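Long-range contact in bacteriorhodopsin (Nanosalina sp., PDB 6EYU), which probably uses light absorbed by its bound retinal to pump protons inward across the cell membrane, as a xenorhodopsin of the microbial rhodopsin family: residues 17-31 / 49-63. Residues are numbered along the deposited sequence; the frame is centred on the assembly and turned at random.
Sequences ILAYIITAMISGLLF and FFIVVWSGLMYTNFL. With MUN ([(2~{S})-2,3-bis(oxidanyl)propyl] (~{E})-undec-2-enoate), chain O; MUN ([(2~{S})-2,3-bis(oxidanyl)propyl] (~{E})-undec-2-enoate), chain U; LFA (eicosane), chain F.
Y20 sends its OH to S55 OG, 2.6 Å away, the one hydrogen bond between segments 17-31 and 49-63, which run antiparallel; the serine oxygen lies at the tyrosine ring's edge, in its plane, with the tyrosine as donor. With CG anti to the backbone N (chi1 -180°), the Y20 ring extends across the interface, and its CE2 atom lies over the centre of one face of Y59, the rings meeting obliquely with their planes at 35°. The opposite face of Y59 is taken by F62 CE2, holding the ring between two aromatics. S55 OG also bonds to D76, and an alanine in place of Y20 would probably leave that serine without its tyrosine donor and uncover one face of Y59.

I21 is a knob among G56, Y59, T60 and L63: its CG1 lies 3.6 Å from G56 O, while CD1 meets L63 CD1 tip to tip and also touches T60 CG2. I17 and L63 lie alongside each other, pointing opposite ways, I17 CG2 3.5 Å from L63 CD2. G56 and G28 let the backbones come close, the segment axes approaching to 8.0 Å. M25, its chain bent at chi2, lays CE 4.0 Å from G56 CA; V52 CG2 comes to 3.6 Å from G28 CA, and F49 turns its ring edge to the carbonyl, CD1 3.3 Å from G28 O. F31 presents a ring edge to V52 CG1.

A monoacylglycerol runs past I21, I22, M25 and L63, and an eicosane chain lies against L18, I22 and T23. Within the seven-helix rhodopsin fold, this contact joins helix 14-38 to helix 42-63; Y20 and S27 touch helix 198-230, Y59 OH bonds to L205 O, W54 and M58 pack on helix 72-93, and L57 and T60 meet a second subunit.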
# COMPACT_ATOMS: atom_id res chain seq x y z
N ILE A 17 -26.18 0.32 -8.42
CA ILE A 17 -24.91 -0.35 -8.20
C ILE A 17 -24.48 -1.12 -9.44
O ILE A 17 -23.31 -1.07 -9.84
CB ILE A 17 -24.99 -1.32 -7.01
CG1 ILE A 17 -24.99 -0.54 -5.69
CG2 ILE A 17 -23.83 -2.30 -7.04
CD1 ILE A 17 -25.62 -1.28 -4.53
N LEU A 18 -25.44 -1.73 -10.13
CA LEU A 18 -25.17 -2.38 -11.40
C LEU A 18 -24.78 -1.36 -12.46
O LEU A 18 -23.75 -1.51 -13.12
CB LEU A 18 -26.40 -3.18 -11.87
CG LEU A 18 -26.08 -4.54 -12.48
CD1 LEU A 18 -25.83 -5.57 -11.38
CD2 LEU A 18 -27.19 -5.00 -13.40
N ALA A 19 -25.65 -0.38 -12.68
CA ALA A 19 -25.41 0.64 -13.69
C ALA A 19 -24.06 1.32 -13.46
O ALA A 19 -23.39 1.73 -14.41
CB ALA A 19 -26.53 1.67 -13.68
N TYR A 20 -23.67 1.42 -12.19
CA TYR A 20 -22.40 2.05 -11.84
C TYR A 20 -21.23 1.18 -12.27
O TYR A 20 -20.27 1.67 -12.86
CB TYR A 20 -22.33 2.31 -10.33
CG TYR A 20 -21.05 2.96 -9.88
CD1 TYR A 20 -20.86 4.34 -10.00
CD2 TYR A 20 -20.03 2.22 -9.29
CE1 TYR A 20 -19.70 4.94 -9.56
CE2 TYR A 20 -18.88 2.82 -8.83
CZ TYR A 20 -18.72 4.18 -8.97
OH TYR A 20 -17.56 4.78 -8.53
N ILE A 21 -21.31 -0.11 -11.96
CA ILE A 21 -20.21 -1.03 -12.26
C ILE A 21 -20.01 -1.17 -13.76
O ILE A 21 -18.88 -1.20 -14.24
CB ILE A 21 -20.46 -2.43 -11.65
CG1 ILE A 21 -20.41 -2.37 -10.13
CG2 ILE A 21 -19.43 -3.41 -12.17
CD1 ILE A 21 -20.81 -3.66 -9.45
N ILE A 22 -21.11 -1.23 -14.50
CA ILE A 22 -21.05 -1.43 -15.94
C ILE A 22 -20.45 -0.21 -16.64
O ILE A 22 -19.61 -0.35 -17.53
CB ILE A 22 -22.45 -1.70 -16.54
CG1 ILE A 22 -23.02 -3.01 -15.97
CG2 ILE A 22 -22.37 -1.78 -18.05
CD1 ILE A 22 -24.52 -3.14 -16.14
N THR A 23 -20.85 0.97 -16.19
CA THR A 23 -20.34 2.21 -16.77
C THR A 23 -18.88 2.43 -16.37
O THR A 23 -18.12 3.06 -17.11
CB THR A 23 -21.16 3.43 -16.30
OG1 THR A 23 -21.34 3.37 -14.88
CG2 THR A 23 -22.52 3.45 -16.98
N ALA A 24 -18.50 1.92 -15.20
CA ALA A 24 -17.13 2.04 -14.72
C ALA A 24 -16.18 1.23 -15.60
O ALA A 24 -15.17 1.75 -16.08
CB ALA A 24 -17.04 1.58 -13.28
N MET A 25 -16.53 -0.03 -15.84
CA MET A 25 -15.74 -0.89 -16.70
C MET A 25 -15.62 -0.28 -18.09
O MET A 25 -14.53 -0.24 -18.67
CB MET A 25 -16.38 -2.28 -16.80
CG MET A 25 -16.38 -3.06 -15.50
SD MET A 25 -14.95 -2.69 -14.47
CE MET A 25 -15.46 -3.41 -12.91
N ILE A 26 -16.72 0.27 -18.59
CA ILE A 26 -16.76 0.82 -19.95
C ILE A 26 -15.96 2.12 -20.03
O ILE A 26 -15.07 2.26 -20.87
CB ILE A 26 -18.21 1.08 -20.41
CG1 ILE A 26 -18.77 -0.17 -21.10
CG2 ILE A 26 -18.26 2.27 -21.35
CD1 ILE A 26 -20.27 -0.29 -21.00
N SER A 27 -16.21 3.01 -19.08
CA SER A 27 -15.40 4.22 -18.94
C SER A 27 -13.92 3.88 -18.89
O SER A 27 -13.09 4.58 -19.48
CB SER A 27 -15.81 4.99 -17.68
OG SER A 27 -17.06 5.62 -17.85
N GLY A 28 -13.59 2.81 -18.18
CA GLY A 28 -12.20 2.40 -18.00
C GLY A 28 -11.52 2.09 -19.32
O GLY A 28 -10.41 2.55 -19.59
N LEU A 29 -12.15 1.23 -20.12
CA LEU A 29 -11.66 0.92 -21.46
C LEU A 29 -11.44 2.21 -22.25
O LEU A 29 -10.41 2.37 -22.91
CB LEU A 29 -12.65 0.02 -22.20
CG LEU A 29 -12.40 -1.48 -22.13
CD1 LEU A 29 -11.46 -1.84 -20.99
CD2 LEU A 29 -13.72 -2.23 -21.99
N LEU A 30 -12.39 3.13 -22.15
CA LEU A 30 -12.33 4.37 -22.91
C LEU A 30 -11.16 5.24 -22.45
O LEU A 30 -10.45 5.82 -23.27
CB LEU A 30 -13.64 5.15 -22.77
CG LEU A 30 -14.68 4.93 -23.87
CD1 LEU A 30 -14.39 3.66 -24.65
CD2 LEU A 30 -16.08 4.90 -23.29
N PHE A 31 -10.96 5.32 -21.14
CA PHE A 31 -9.90 6.14 -20.57
C PHE A 31 -8.54 5.73 -21.15
O PHE A 31 -7.69 6.58 -21.40
CB PHE A 31 -9.87 6.02 -19.05
CG PHE A 31 -11.03 6.69 -18.37
CD1 PHE A 31 -11.68 7.76 -18.96
CD2 PHE A 31 -11.43 6.29 -17.10
CE1 PHE A 31 -12.77 8.35 -18.34
CE2 PHE A 31 -12.52 6.87 -16.49
CZ PHE A 31 -13.19 7.90 -17.11
N PHE A 49 -8.35 4.99 -15.56
CA PHE A 49 -8.69 3.58 -15.73
C PHE A 49 -8.81 2.89 -14.38
O PHE A 49 -9.82 2.26 -14.08
CB PHE A 49 -7.63 2.87 -16.58
CG PHE A 49 -7.77 1.38 -16.61
CD1 PHE A 49 -8.70 0.77 -17.44
CD2 PHE A 49 -6.95 0.58 -15.83
CE1 PHE A 49 -8.83 -0.60 -17.48
CE2 PHE A 49 -7.07 -0.80 -15.87
CZ PHE A 49 -8.01 -1.39 -16.69
N PHE A 50 -7.79 3.06 -13.54
CA PHE A 50 -7.71 2.34 -12.28
C PHE A 50 -8.75 2.85 -11.29
O PHE A 50 -9.28 2.09 -10.48
CB PHE A 50 -6.31 2.46 -11.68
CG PHE A 50 -5.36 1.40 -12.14
CD1 PHE A 50 -5.66 0.06 -11.94
CD2 PHE A 50 -4.25 1.73 -12.90
CE1 PHE A 50 -4.83 -0.93 -12.44
CE2 PHE A 50 -3.42 0.75 -13.39
CZ PHE A 50 -3.71 -0.59 -13.17
N ILE A 51 -9.05 4.14 -11.36
CA ILE A 51 -10.04 4.75 -10.48
C ILE A 51 -11.38 4.03 -10.61
O ILE A 51 -11.96 3.59 -9.62
CB ILE A 51 -10.24 6.24 -10.79
CG1 ILE A 51 -9.09 7.06 -10.20
CG2 ILE A 51 -11.57 6.72 -10.22
CD1 ILE A 51 -8.94 8.44 -10.81
N VAL A 52 -11.86 3.90 -11.84
CA VAL A 52 -13.21 3.39 -12.08
C VAL A 52 -13.25 1.87 -11.96
O VAL A 52 -14.23 1.30 -11.48
CB VAL A 52 -13.73 3.79 -13.47
CG1 VAL A 52 -14.05 5.28 -13.51
CG2 VAL A 52 -12.73 3.42 -14.55
N VAL A 53 -12.19 1.22 -12.42
CA VAL A 53 -12.13 -0.24 -12.40
C VAL A 53 -12.03 -0.75 -10.97
O VAL A 53 -12.77 -1.65 -10.57
CB VAL A 53 -10.92 -0.76 -13.20
CG1 VAL A 53 -10.61 -2.20 -12.80
CG2 VAL A 53 -11.18 -0.66 -14.69
N TRP A 54 -11.14 -0.15 -10.19
CA TRP A 54 -11.01 -0.50 -8.78
C TRP A 54 -12.31 -0.22 -8.04
O TRP A 54 -12.79 -1.06 -7.27
CB TRP A 54 -9.87 0.30 -8.13
CG TRP A 54 -9.71 0.02 -6.67
CD1 TRP A 54 -10.35 0.67 -5.65
CD2 TRP A 54 -9.03 -1.09 -6.08
NE1 TRP A 54 -10.07 0.06 -4.45
CE2 TRP A 54 -9.24 -1.01 -4.68
CE3 TRP A 54 -8.20 -2.10 -6.58
CZ2 TRP A 54 -8.65 -1.91 -3.79
CZ3 TRP A 54 -7.64 -3.00 -5.69
CH2 TRP A 54 -7.86 -2.89 -4.31
N SER A 55 -12.89 0.95 -8.28
CA SER A 55 -14.16 1.32 -7.67
C SER A 55 -15.25 0.32 -8.06
O SER A 55 -15.94 -0.22 -7.20
CB SER A 55 -14.57 2.73 -8.10
OG SER A 55 -15.85 3.06 -7.59
N GLY A 56 -15.35 0.04 -9.36
CA GLY A 56 -16.27 -0.96 -9.86
C GLY A 56 -16.13 -2.28 -9.13
O GLY A 56 -17.11 -2.85 -8.65
N LEU A 57 -14.90 -2.78 -9.06
CA LEU A 57 -14.63 -4.06 -8.41
C LEU A 57 -15.16 -4.07 -6.98
O LEU A 57 -15.93 -4.95 -6.60
CB LEU A 57 -13.13 -4.36 -8.41
CG LEU A 57 -12.61 -4.98 -9.71
CD1 LEU A 57 -11.11 -5.21 -9.64
CD2 LEU A 57 -13.35 -6.28 -10.00
N MET A 58 -14.80 -3.05 -6.21
CA MET A 58 -15.12 -3.02 -4.79
C MET A 58 -16.63 -3.04 -4.58
O MET A 58 -17.12 -3.57 -3.58
CB MET A 58 -14.52 -1.77 -4.14
CG MET A 58 -13.01 -1.82 -3.99
SD MET A 58 -12.38 -3.48 -3.67
CE MET A 58 -13.15 -3.84 -2.10
N TYR A 59 -17.38 -2.56 -5.58
CA TYR A 59 -18.82 -2.41 -5.44
C TYR A 59 -19.55 -3.72 -5.73
O TYR A 59 -20.73 -3.87 -5.41
CB TYR A 59 -19.34 -1.32 -6.38
CG TYR A 59 -19.49 0.03 -5.72
CD1 TYR A 59 -18.38 0.69 -5.18
CD2 TYR A 59 -20.72 0.67 -5.66
CE1 TYR A 59 -18.50 1.95 -4.63
CE2 TYR A 59 -20.84 1.94 -5.12
CZ TYR A 59 -19.73 2.57 -4.61
OH TYR A 59 -19.86 3.82 -4.04
N THR A 60 -18.83 -4.69 -6.30
CA THR A 60 -19.38 -6.03 -6.49
C THR A 60 -19.64 -6.70 -5.15
O THR A 60 -20.29 -7.74 -5.08
CB THR A 60 -18.43 -6.92 -7.31
OG1 THR A 60 -17.15 -6.98 -6.66
CG2 THR A 60 -18.26 -6.37 -8.72
N ASN A 61 -19.17 -6.07 -4.07
CA ASN A 61 -19.35 -6.61 -2.73
C ASN A 61 -20.70 -6.21 -2.15
O ASN A 61 -21.10 -6.72 -1.10
CB ASN A 61 -18.23 -6.14 -1.81
CG ASN A 61 -16.92 -6.86 -2.07
OD1 ASN A 61 -16.80 -8.06 -1.84
ND2 ASN A 61 -15.91 -6.11 -2.50
N PHE A 62 -21.44 -5.38 -2.87
CA PHE A 62 -22.84 -5.12 -2.55
C PHE A 62 -23.76 -6.06 -3.31
O PHE A 62 -24.88 -6.34 -2.86
CB PHE A 62 -23.20 -3.67 -2.86
CG PHE A 62 -22.39 -2.66 -2.09
CD1 PHE A 62 -22.39 -2.67 -0.70
CD2 PHE A 62 -21.67 -1.68 -2.75
CE1 PHE A 62 -21.64 -1.75 0.01
CE2 PHE A 62 -20.92 -0.76 -2.05
CZ PHE A 62 -20.91 -0.79 -0.67
N LEU A 63 -23.28 -6.61 -4.42
CA LEU A 63 -24.05 -7.55 -5.21
C LEU A 63 -23.90 -8.97 -4.66
O LEU A 63 -24.66 -9.87 -5.03
CB LEU A 63 -23.61 -7.52 -6.67
CG LEU A 63 -23.73 -6.16 -7.37
CD1 LEU A 63 -23.52 -6.32 -8.87
CD2 LEU A 63 -25.08 -5.52 -7.08
CAR MUN O . -3.71 0.07 -6.50
CAQ MUN O . -4.24 -0.27 -7.90
CAP MUN O . -3.55 0.62 -8.93
CAO MUN O . -3.36 2.02 -8.34
CAN MUN O . -2.13 2.66 -8.96
CAM MUN O . -1.89 2.06 -10.34
CAK MUN O . -1.70 3.19 -11.35
CAH MUN O . -0.76 4.23 -10.75
CAF MUN O . 0.17 4.76 -11.84
CAC MUN O . 0.34 6.28 -11.85
CAA MUN O . 1.23 6.84 -12.96
OAD MUN O . 1.46 6.18 -13.98
OAB MUN O . 1.70 8.09 -12.74
CAE MUN O . 3.11 8.03 -12.49
CAG MUN O . 3.85 8.85 -13.55
OAJ MUN O . 3.68 10.24 -13.27
CAI MUN O . 5.33 8.50 -13.52
OAL MUN O . 6.07 9.47 -14.27
CAN MUN U . -18.98 -5.38 -17.32
CAM MUN U . -18.82 -6.01 -15.93
CAK MUN U . -20.06 -6.83 -15.59
CAH MUN U . -21.09 -5.93 -14.90
CAF MUN U . -21.30 -6.39 -13.46
CAC MUN U . -21.93 -7.79 -13.30
CAA MUN U . -22.23 -8.24 -11.85
OAD MUN U . -21.54 -7.82 -10.93
OAB MUN U . -22.99 -9.37 -11.76
CAE MUN U . -22.44 -10.22 -10.75
CAG MUN U . -23.51 -10.57 -9.72
OAJ MUN U . -24.76 -10.01 -10.12
CAI MUN U . -23.64 -12.09 -9.61
OAL MUN U . -24.84 -12.42 -8.91
C7 LFA F . -23.94 3.38 -20.28
C8 LFA F . -24.85 2.17 -20.49
C9 LFA F . -24.88 1.32 -19.22
C10 LFA F . -26.32 1.20 -18.72
C11 LFA F . -26.43 -0.04 -17.82
C12 LFA F . -27.82 -0.08 -17.17
C13 LFA F . -27.90 -1.28 -16.23
C14 LFA F . -29.27 -1.34 -15.57
C15 LFA F . -29.35 -2.59 -14.70
C16 LFA F . -30.80 -2.94 -14.39
C17 LFA F . -30.88 -3.60 -13.02
C18 LFA F . -31.51 -4.99 -13.13
C19 LFA F . -31.86 -5.50 -11.74
C20 LFA F . -30.60 -5.48 -10.87